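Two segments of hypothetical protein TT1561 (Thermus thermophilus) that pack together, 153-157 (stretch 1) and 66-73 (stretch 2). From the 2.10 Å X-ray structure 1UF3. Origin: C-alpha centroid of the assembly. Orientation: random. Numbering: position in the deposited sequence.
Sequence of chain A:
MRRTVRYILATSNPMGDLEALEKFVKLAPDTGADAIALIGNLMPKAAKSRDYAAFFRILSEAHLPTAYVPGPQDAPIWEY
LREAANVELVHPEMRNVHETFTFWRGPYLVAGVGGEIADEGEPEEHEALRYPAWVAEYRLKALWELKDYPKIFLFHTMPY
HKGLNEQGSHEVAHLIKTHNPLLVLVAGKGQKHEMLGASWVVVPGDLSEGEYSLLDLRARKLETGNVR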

# COMPACT_ATOMS: atom_id res chain seq x y z
N PHE A 153 15.31 13.81 21.42
CA PHE A 153 15.15 15.10 22.08
C PHE A 153 15.18 16.25 21.09
O PHE A 153 15.91 16.22 20.12
CB PHE A 153 16.29 15.36 23.10
CG PHE A 153 16.19 14.56 24.38
CD1 PHE A 153 15.12 13.70 24.64
CD2 PHE A 153 17.18 14.68 25.34
CE1 PHE A 153 15.04 13.00 25.83
CE2 PHE A 153 17.10 13.98 26.55
CZ PHE A 153 16.04 13.15 26.79
N LEU A 154 14.37 17.27 21.36
CA LEU A 154 14.34 18.47 20.52
C LEU A 154 14.66 19.66 21.41
O LEU A 154 14.00 19.89 22.41
CB LEU A 154 12.96 18.68 19.88
CG LEU A 154 12.76 18.06 18.49
CD1 LEU A 154 12.66 16.54 18.63
CD2 LEU A 154 11.51 18.63 17.84
N PHE A 155 15.71 20.40 21.09
CA PHE A 155 16.07 21.57 21.89
C PHE A 155 16.37 22.70 20.92
O PHE A 155 16.73 22.48 19.76
CB PHE A 155 17.38 21.40 22.67
CG PHE A 155 17.37 20.32 23.69
CD1 PHE A 155 18.32 19.29 23.62
CD2 PHE A 155 16.52 20.39 24.78
CE1 PHE A 155 18.43 18.37 24.63
CE2 PHE A 155 16.62 19.48 25.79
CZ PHE A 155 17.59 18.45 25.72
N HIS A 156 16.25 23.92 21.41
CA HIS A 156 16.62 25.02 20.56
C HIS A 156 18.12 25.26 20.82
O HIS A 156 18.91 25.37 19.89
CB HIS A 156 15.84 26.28 20.89
CG HIS A 156 16.27 27.44 20.06
ND1 HIS A 156 17.33 28.25 20.41
CD2 HIS A 156 15.87 27.85 18.83
CE1 HIS A 156 17.57 29.11 19.43
NE2 HIS A 156 16.70 28.89 18.46
N THR A 157 18.48 25.28 22.09
CA THR A 157 19.83 25.52 22.58
C THR A 157 20.82 24.40 22.27
O THR A 157 20.59 23.24 22.59
CB THR A 157 19.75 25.74 24.09
OG1 THR A 157 18.93 26.89 24.34
CG2 THR A 157 21.14 25.94 24.71
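Stretch 2 66-73: TAYVPGPQ

Stretch 2 runs as an extended strand from Thr 66 to Val 69 and continues as a loop through Pro 70, Gly 71, Pro 72 and Gln 73; in stretch 1 the strand enters from earlier in the chain at Phe 153, and His 156 and Thr 157 are loop. The two strands run in broadly the same direction, their N-to-C vectors 38° apart, with the axes 7.1 Å apart at closest approach. No hydrogen bond joins the stretches, so the strands meet through side chains rather than as paired neighbours in a sheet. The register places CA of Leu 154 6.6 Å from CA of Val 69, and CA of His 156 5.9 Å from CA of Gly 71, so that a two-residue step along one stretch matches a two-residue step along the other. Strand alternation determines which side chains meet: Leu 154, Ala 67 and Val 69 point toward the other stretch, whereas Phe 155 and Tyr 68 point away.

CB of Leu 154 is 3.6 Å from CG1 of Val 69, and CD2 of Leu 154 reaches back to 4.3 Å from CB of Ala 67, 3.7 Å from O of Ala 67 and 3.9 Å from CA of Tyr 68. The Val 69 and Ala 67 CB contacts are apolar; the others set the leucine methyl on the backbone. Beyond the strands, His 156, with chi1 in t, turns its ring to the loop. CD of Pro 72 sits over one ring face, 3.4 Å from CE1 of His 156 and 3.3 Å from the ring centroid, just 5° off the ring normal, a CH-pi contact. Gly 71 brings its CA to 3.9 Å from CD2 of His 156; an ideal CB on this glycine would lie only 3.4 Å from that same CD2 and would clash with CD of Pro 72 at 3.0 Å. Together the stretches bury 305 Å², both sides summed.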

# COMPACT_ATOMS: atom_id res chain seq x y z
N THR A 66 4.62 14.57 13.45
CA THR A 66 5.41 15.81 13.46
C THR A 66 5.62 16.31 14.87
O THR A 66 4.69 16.36 15.68
CB THR A 66 4.70 16.90 12.61
OG1 THR A 66 4.53 16.42 11.28
CG2 THR A 66 5.52 18.20 12.56
N ALA A 67 6.85 16.68 15.20
CA ALA A 67 7.12 17.18 16.53
C ALA A 67 7.85 18.50 16.41
O ALA A 67 8.67 18.69 15.51
CB ALA A 67 7.98 16.18 17.33
N TYR A 68 7.59 19.40 17.34
CA TYR A 68 8.25 20.69 17.31
C TYR A 68 8.36 21.30 18.69
O TYR A 68 7.65 20.89 19.63
CB TYR A 68 7.51 21.65 16.33
CG TYR A 68 5.99 21.52 16.30
CD1 TYR A 68 5.34 20.82 15.27
CD2 TYR A 68 5.21 22.04 17.34
CE1 TYR A 68 3.92 20.63 15.29
CE2 TYR A 68 3.80 21.86 17.36
CZ TYR A 68 3.17 21.15 16.34
OH TYR A 68 1.82 20.90 16.43
N VAL A 69 9.30 22.23 18.83
CA VAL A 69 9.47 22.96 20.08
C VAL A 69 9.64 24.43 19.66
O VAL A 69 10.09 24.74 18.54
CB VAL A 69 10.69 22.49 20.91
CG1 VAL A 69 10.54 21.02 21.25
CG2 VAL A 69 11.98 22.76 20.17
N PRO A 70 9.26 25.36 20.53
CA PRO A 70 9.38 26.78 20.20
C PRO A 70 10.80 27.31 20.42
O PRO A 70 11.62 26.66 21.09
CB PRO A 70 8.37 27.42 21.13
CG PRO A 70 8.55 26.59 22.39
CD PRO A 70 8.69 25.17 21.88
N GLY A 71 11.08 28.48 19.86
CA GLY A 71 12.39 29.10 20.04
C GLY A 71 12.33 30.24 21.03
O GLY A 71 11.27 30.53 21.59
N PRO A 72 13.47 30.93 21.29
CA PRO A 72 13.47 32.04 22.24
C PRO A 72 12.52 33.19 21.87
O PRO A 72 12.07 33.91 22.73
CB PRO A 72 14.95 32.48 22.26
CG PRO A 72 15.69 31.19 21.84
CD PRO A 72 14.81 30.66 20.75
N GLN A 73 12.22 33.35 20.59
CA GLN A 73 11.33 34.42 20.15
C GLN A 73 9.81 34.09 20.04
O GLN A 73 9.00 34.98 19.73
CB GLN A 73 11.83 34.98 18.82
CG GLN A 73 13.11 35.81 18.94
CD GLN A 73 13.50 36.43 17.62
OE1 GLN A 73 12.68 37.06 16.96
NE2 GLN A 73 14.76 36.26 17.21